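Local atomic coordinates of serpin B3 (Homo sapiens, PDB entry 4ZK0), a protein that probably inhibits proteases as a serpin, offering a reactive-centre loop as bait that inserts into its central beta sheet once cleaved. Residues A[281-286]-A[362-367]; A[188-193]-A[211-216]. All coordinates share one frame; numbering follows the deposited sequence.

Contact 1: residues A[281-286]-A[362-367]; sequences DLHLPR and EFHCNH. With ZN (zinc ion), chain B.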
loop_
_atom_site.group_PDB
_atom_site.type_symbol
_atom_site.label_atom_id
_atom_site.label_comp_id
_atom_site.label_asym_id
_atom_site.label_seq_id
_atom_site.Cartn_x
_atom_site.Cartn_y
_atom_site.Cartn_z
ATOM N N ASP A 281 27.149 -1.833 -9.089
ATOM C CA ASP A 281 26.767 -2.897 -9.969
ATOM C C ASP A 281 25.449 -3.494 -9.416
ATOM O O ASP A 281 25.440 -4.330 -8.495
ATOM C CB ASP A 281 27.887 -3.960 -10.020
ATOM C CG ASP A 281 27.574 -5.067 -11.002
ATOM O OD1 ASP A 281 26.924 -4.783 -12.021
ATOM O OD2 ASP A 281 27.973 -6.212 -10.761
ATOM N N LEU A 282 24.351 -3.064 -10.025
ATOM C CA LEU A 282 23.050 -3.396 -9.578
ATOM C C LEU A 282 22.520 -4.499 -10.425
ATOM O O LEU A 282 22.394 -4.334 -11.638
ATOM C CB LEU A 282 22.163 -2.190 -9.680
ATOM C CG LEU A 282 20.670 -2.411 -9.439
ATOM C CD1 LEU A 282 20.342 -2.888 -8.046
ATOM C CD2 LEU A 282 19.931 -1.140 -9.752
ATOM N N HIS A 283 22.194 -5.608 -9.768
ATOM C CA HIS A 283 21.507 -6.709 -10.387
ATOM C C HIS A 283 20.136 -6.764 -9.715
ATOM O O HIS A 283 20.019 -7.014 -8.497
ATOM C CB HIS A 283 22.237 -8.022 -10.129
ATOM C CG HIS A 283 23.520 -8.170 -10.878
ATOM N ND1 HIS A 283 24.105 -9.407 -11.084
ATOM C CD2 HIS A 283 24.307 -7.267 -11.495
ATOM C CE1 HIS A 283 25.219 -9.244 -11.768
ATOM N NE2 HIS A 283 25.363 -7.962 -12.038
ATOM N N LEU A 284 19.096 -6.515 -10.496
ATOM C CA LEU A 284 17.739 -6.508 -9.967
ATOM C C LEU A 284 16.855 -7.389 -10.873
ATOM O O LEU A 284 16.806 -7.193 -12.091
ATOM C CB LEU A 284 17.226 -5.070 -9.955
ATOM C CG LEU A 284 15.838 -4.845 -9.354
ATOM C CD1 LEU A 284 15.803 -4.919 -7.817
ATOM C CD2 LEU A 284 15.285 -3.511 -9.819
ATOM N N PRO A 285 16.173 -8.354 -10.295
ATOM C CA PRO A 285 15.309 -9.210 -11.107
ATOM C C PRO A 285 14.105 -8.488 -11.768
ATOM O O PRO A 285 13.530 -7.534 -11.201
ATOM C CB PRO A 285 14.792 -10.239 -10.110
ATOM C CG PRO A 285 14.925 -9.634 -8.799
ATOM C CD PRO A 285 15.997 -8.592 -8.858
ATOM N N ARG A 286 13.747 -8.965 -12.961
ATOM C CA ARG A 286 12.436 -8.712 -13.525
ATOM C C ARG A 286 11.526 -9.478 -12.641
ATOM O O ARG A 286 11.747 -10.676 -12.416
ATOM C CB ARG A 286 12.317 -9.279 -14.946
ATOM C CG ARG A 286 12.901 -8.393 -16.006
ATOM C CD ARG A 286 12.754 -9.008 -17.423
ATOM N NE ARG A 286 11.357 -9.285 -17.786
ATOM C CZ ARG A 286 10.542 -8.479 -18.472
ATOM N NH1 ARG A 286 10.939 -7.308 -18.936
ATOM N NH2 ARG A 286 9.302 -8.869 -18.728
ATOM N N GLU A 362 28.587 -3.596 -4.960
ATOM C CA GLU A 362 27.711 -4.517 -5.623
ATOM C C GLU A 362 26.382 -4.488 -4.896
ATOM O O GLU A 362 26.328 -4.255 -3.722
ATOM C CB GLU A 362 28.285 -5.930 -5.575
ATOM C CG GLU A 362 29.542 -6.119 -6.431
ATOM C CD GLU A 362 30.167 -7.495 -6.219
ATOM O OE1 GLU A 362 29.558 -8.326 -5.500
ATOM O OE2 GLU A 362 31.267 -7.756 -6.741
ATOM N N PHE A 363 25.309 -4.718 -5.621
ATOM C CA PHE A 363 24.020 -4.781 -5.023
ATOM C C PHE A 363 23.244 -5.827 -5.784
ATOM O O PHE A 363 22.560 -5.488 -6.720
ATOM C CB PHE A 363 23.335 -3.379 -5.060
ATOM C CG PHE A 363 22.175 -3.261 -4.103
ATOM C CD1 PHE A 363 22.381 -2.893 -2.806
ATOM C CD2 PHE A 363 20.894 -3.540 -4.516
ATOM C CE1 PHE A 363 21.309 -2.798 -1.933
ATOM C CE2 PHE A 363 19.816 -3.445 -3.656
ATOM C CZ PHE A 363 20.037 -3.100 -2.352
ATOM N N HIS A 364 23.385 -7.090 -5.394
ATOM C CA HIS A 364 22.914 -8.232 -6.186
ATOM C C HIS A 364 21.673 -8.831 -5.574
ATOM O O HIS A 364 21.727 -9.546 -4.579
ATOM C CB HIS A 364 24.013 -9.316 -6.325
ATOM C CG HIS A 364 25.205 -8.894 -7.139
ATOM N ND1 HIS A 364 26.349 -9.665 -7.241
ATOM C CD2 HIS A 364 25.431 -7.791 -7.887
ATOM C CE1 HIS A 364 27.208 -9.069 -8.049
ATOM N NE2 HIS A 364 26.682 -7.923 -8.447
ATOM N N CYS A 365 20.522 -8.536 -6.160
ATOM C CA CYS A 365 19.267 -8.937 -5.528
ATOM C C CYS A 365 18.881 -10.374 -5.907
ATOM O O CYS A 365 17.803 -10.612 -6.502
ATOM C CB CYS A 365 18.190 -7.928 -5.908
ATOM S SG CYS A 365 18.461 -6.306 -5.157
ATOM N N ASN A 366 19.725 -11.342 -5.521
ATOM C CA ASN A 366 19.473 -12.778 -5.859
ATOM C C ASN A 366 19.132 -13.584 -4.679
ATOM O O ASN A 366 19.331 -14.799 -4.681
ATOM C CB ASN A 366 20.689 -13.440 -6.536
ATOM C CG ASN A 366 21.956 -13.157 -5.786
ATOM O OD1 ASN A 366 21.915 -12.870 -4.576
ATOM N ND2 ASN A 366 23.049 -13.110 -6.482
ATOM N N HIS A 367 18.585 -12.914 -3.677
ATOM C CA HIS A 367 18.054 -13.580 -2.545
ATOM C C HIS A 367 17.055 -12.587 -1.963
ATOM O O HIS A 367 16.930 -11.494 -2.508
ATOM C CB HIS A 367 19.175 -14.018 -1.571
ATOM C CG HIS A 367 20.002 -12.909 -1.037
ATOM N ND1 HIS A 367 21.154 -12.482 -1.653
ATOM C CD2 HIS A 367 19.884 -12.172 0.096
ATOM C CE1 HIS A 367 21.688 -11.498 -0.944
ATOM N NE2 HIS A 367 20.944 -11.302 0.126
HETATM ZN ZN ZN B . 26.885 -6.772 -12.940
HETATM O O HOH W 1 26.408 -5.480 -14.783
#
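The carboxylate oxygen OD2 of Asp281 is gripped twice: it binds the zinc ion at 2.5 Å and accepts a hydrogen bond from His364 NE2, 3.2 Å away. The N-H of His364 runs nearly in its own ring plane but meets the oxygen from above the carboxylate plane, the two flat groups being turned 87° apart. OD1 of Asp281 is the closer carboxylate ligand of the zinc, at 2.2 Å, so the acid chelates it with both oxygens. His283 NE2 at 2.1 Å and a water join them. Aspartate and histidine suit this place because one supplies a charged bidentate group and the other a nitrogen lone pair, two residues apart on one face of the strand. With CG of Asp281 anti to the backbone N (chi1 -176°), the carboxylate reaches zinc and NE2. The rings of His283 and His364 run alongside each other and stack face to face, offset, with centroids 4.1 Å apart and planes at 21°. His364 thus touches the site by its edge and by its face, and probably steadies both ligands; the nearby metal would also be expected to polarise the Asp281–His364 bond. The backbones pair as parallel strands, and the Cys365 N to His283 O bond of 2.8 Å extends the pairing just past the end of 362–364. The face turned away from the zinc is apolar, with Leu282 CD1 against Phe363 CD2 at 3.6 Å and Leu284 CD1 against Cys365 SG; at the strand end Pro285 CD packs on Cys365 CB. In serpin terms this joins strands 2 and 1 of sheet C, the latter following the reactive-centre loop. Leu282 and Phe363 pack down on strand 229–235, Phe363 and Cys365 on strand 241–248, while strand 206–224 flanks 281–285 and brings Arg214 beside His283.

Contact 2: residues A[188-193]-A[211-216]; sequences KKFNKE and QMMRQY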
loop_
_atom_site.group_PDB
_atom_site.type_symbol
_atom_site.label_atom_id
_atom_site.label_comp_id
_atom_site.label_asym_id
_atom_site.label_seq_id
_atom_site.Cartn_x
_atom_site.Cartn_y
_atom_site.Cartn_z
ATOM N N LYS A 188 17.237 5.741 -14.753
ATOM C CA LYS A 188 18.219 5.063 -15.577
ATOM C C LYS A 188 17.677 3.695 -15.910
ATOM O O LYS A 188 17.640 2.821 -15.059
ATOM C CB LYS A 188 19.496 4.960 -14.771
ATOM C CG LYS A 188 20.205 6.298 -14.702
ATOM C CD LYS A 188 20.861 6.542 -13.355
ATOM C CE LYS A 188 21.796 7.730 -13.407
ATOM N NZ LYS A 188 22.618 7.739 -12.158
ATOM N N LYS A 189 17.228 3.525 -17.144
ATOM C CA LYS A 189 16.642 2.295 -17.570
ATOM C C LYS A 189 17.686 1.185 -17.663
ATOM O O LYS A 189 18.837 1.451 -17.892
ATOM C CB LYS A 189 15.976 2.506 -18.918
ATOM C CG LYS A 189 14.696 3.326 -18.871
ATOM C CD LYS A 189 14.042 3.234 -20.226
ATOM C CE LYS A 189 12.631 3.763 -20.288
ATOM N NZ LYS A 189 12.559 5.250 -20.246
ATOM N N PHE A 190 17.287 -0.058 -17.456
ATOM C CA PHE A 190 18.164 -1.221 -17.697
ATOM C C PHE A 190 18.183 -1.561 -19.166
ATOM O O PHE A 190 17.223 -1.327 -19.894
ATOM C CB PHE A 190 17.664 -2.441 -16.943
ATOM C CG PHE A 190 17.743 -2.286 -15.452
ATOM C CD1 PHE A 190 16.715 -1.673 -14.745
ATOM C CD2 PHE A 190 18.842 -2.743 -14.763
ATOM C CE1 PHE A 190 16.778 -1.575 -13.375
ATOM C CE2 PHE A 190 18.906 -2.646 -13.392
ATOM C CZ PHE A 190 17.877 -2.039 -12.690
ATOM N N ASN A 191 19.297 -2.102 -19.631
ATOM C CA ASN A 191 19.355 -2.562 -21.018
ATOM C C ASN A 191 18.898 -3.985 -21.118
ATOM O O ASN A 191 19.473 -4.870 -20.480
ATOM C CB ASN A 191 20.732 -2.425 -21.599
ATOM C CG ASN A 191 20.713 -2.574 -23.119
ATOM O OD1 ASN A 191 20.104 -3.492 -23.687
ATOM N ND2 ASN A 191 21.340 -1.635 -23.788
ATOM N N LYS A 192 17.889 -4.217 -21.938
ATOM C CA LYS A 192 17.318 -5.513 -22.069
ATOM C C LYS A 192 18.294 -6.559 -22.594
ATOM O O LYS A 192 18.216 -7.731 -22.254
ATOM C CB LYS A 192 16.114 -5.432 -22.966
ATOM C CG LYS A 192 15.020 -6.392 -22.572
ATOM C CD LYS A 192 13.802 -6.171 -23.443
ATOM C CE LYS A 192 13.144 -4.835 -23.155
ATOM N NZ LYS A 192 12.431 -4.379 -24.386
ATOM N N GLU A 193 19.211 -6.126 -23.433
ATOM C CA GLU A 193 20.321 -6.962 -23.836
ATOM C C GLU A 193 21.153 -7.487 -22.684
ATOM O O GLU A 193 21.748 -8.530 -22.847
ATOM C CB GLU A 193 21.253 -6.180 -24.761
ATOM C CG GLU A 193 20.721 -6.033 -26.180
ATOM C CD GLU A 193 21.335 -4.845 -26.885
ATOM O OE1 GLU A 193 22.368 -4.316 -26.415
ATOM O OE2 GLU A 193 20.778 -4.410 -27.903
ATOM N N GLN A 211 14.937 -13.934 -14.328
ATOM C CA GLN A 211 15.580 -13.013 -15.274
ATOM C C GLN A 211 16.185 -11.852 -14.482
ATOM O O GLN A 211 15.463 -11.078 -13.847
ATOM C CB GLN A 211 14.620 -12.501 -16.353
ATOM C CG GLN A 211 13.970 -13.578 -17.220
ATOM C CD GLN A 211 15.002 -14.528 -17.841
ATOM O OE1 GLN A 211 14.946 -15.775 -17.671
ATOM N NE2 GLN A 211 15.973 -13.949 -18.517
ATOM N N MET A 212 17.502 -11.720 -14.564
ATOM C CA MET A 212 18.242 -10.718 -13.798
ATOM C C MET A 212 18.661 -9.545 -14.658
ATOM O O MET A 212 19.412 -9.702 -15.599
ATOM C CB MET A 212 19.482 -11.317 -13.134
ATOM C CG MET A 212 20.108 -10.361 -12.103
ATOM S SD MET A 212 19.027 -10.140 -10.659
ATOM C CE MET A 212 19.166 -11.696 -9.835
ATOM N N MET A 213 18.156 -8.360 -14.314
ATOM C CA MET A 213 18.480 -7.140 -15.021
ATOM C C MET A 213 19.763 -6.637 -14.398
ATOM O O MET A 213 19.997 -6.828 -13.202
ATOM C CB MET A 213 17.361 -6.083 -14.868
ATOM C CG MET A 213 15.978 -6.592 -15.269
ATOM S SD MET A 213 14.759 -5.261 -15.150
ATOM C CE MET A 213 14.829 -4.926 -13.376
ATOM N N ARG A 214 20.576 -5.957 -15.183
ATOM C CA ARG A 214 21.892 -5.525 -14.689
ATOM C C ARG A 214 22.284 -4.175 -15.252
ATOM O O ARG A 214 22.113 -3.911 -16.455
ATOM C CB ARG A 214 22.996 -6.521 -15.041
ATOM C CG ARG A 214 22.715 -7.919 -14.557
ATOM C CD ARG A 214 23.775 -8.879 -15.080
ATOM N NE ARG A 214 23.572 -9.158 -16.473
ATOM C CZ ARG A 214 24.467 -9.725 -17.285
ATOM N NH1 ARG A 214 25.696 -10.023 -16.877
ATOM N NH2 ARG A 214 24.145 -9.961 -18.548
ATOM N N GLN A 215 22.888 -3.389 -14.377
ATOM C CA GLN A 215 23.242 -2.017 -14.666
ATOM C C GLN A 215 24.413 -1.614 -13.782
ATOM O O GLN A 215 24.461 -2.001 -12.626
ATOM C CB GLN A 215 22.044 -1.147 -14.265
ATOM C CG GLN A 215 21.939 0.098 -15.024
ATOM C CD GLN A 215 20.862 0.972 -14.441
ATOM O OE1 GLN A 215 19.786 0.517 -14.104
ATOM N NE2 GLN A 215 21.158 2.233 -14.321
ATOM N N TYR A 216 25.287 -0.765 -14.281
ATOM C CA TYR A 216 26.361 -0.251 -13.466
ATOM C C TYR A 216 26.312 1.254 -13.553
ATOM O O TYR A 216 26.695 1.829 -14.563
ATOM C CB TYR A 216 27.710 -0.789 -13.955
ATOM C CG TYR A 216 28.894 -0.326 -13.115
ATOM C CD1 TYR A 216 29.099 -0.850 -11.857
ATOM C CD2 TYR A 216 29.797 0.637 -13.586
ATOM C CE1 TYR A 216 30.156 -0.442 -11.071
ATOM C CE2 TYR A 216 30.874 1.049 -12.806
ATOM C CZ TYR A 216 31.041 0.498 -11.546
ATOM O OH TYR A 216 32.080 0.852 -10.730
HETATM O O HOH W 2 19.351 -5.614 -17.922
HETATM O O HOH W 3 21.799 -2.353 -18.588
#
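Phe190 is slotted between Met213 and Gln215, alternate residues that rise from the same side of strand 206–224, the third strand of serpin sheet C. Its ring takes Met213 CB over one face, a CH-pi contact of 4.0 Å to the centroid, and Met213 SD lies over that face too as a Met-aromatic contact. Over the opposite face the Gln215 amide reaches above the ring centre, its plane turned 85° from the ring, while Gln215 CB lies obliquely beside the rim, 3.6 Å from Phe190 CE2. A flat aromatic fits such a slot, and methionine, flexible and polarisable, can bend its chain at SD to follow the ring. With CG of Phe190 anti to the carbonyl carbon (chi1 -66°), the ring swings in toward the strand. Lys188 lends its CB to the Gln215 amide and carries its amine away.

Outside this first shell, Trp186 meets the Phe190 ring edge-to-face, and Leu282 of strand 276–294 also touches it. Where loop and strand stand too far apart for direct pairing, two waters bridge their backbones: one links Asn191 O to Arg214 N, the other Asn191 N to Arg214 O. The guanidinium of Arg214 points elsewhere and holds Asp194 O through NH2. An Asx turn shapes the loop as it leaves, Asn191 OD1 accepting from Glu193 N at 2.8 Å.

How the contacts relate
Both contacts belong to sheet C and both are only partly buried, about 10 Å apart by their centres. Strands 276–294 and 206–224 are neighbours there: Leu282 N lies 2.8 Å from Gln215 O, and Leu284 O 2.9 Å from Met213 N, both probable hydrogen bonds. Contact 1 is true strand pairing, with metal and imidazole chemistry on its outer face and buried hydrocarbon below; contact 2 lays a loop against a strand, relying on one buried aromatic and on water rather than direct backbone bonds. The two meet again at Phe190, which touches Leu282 and Leu284 underneath, and at Arg214, close to the zinc above.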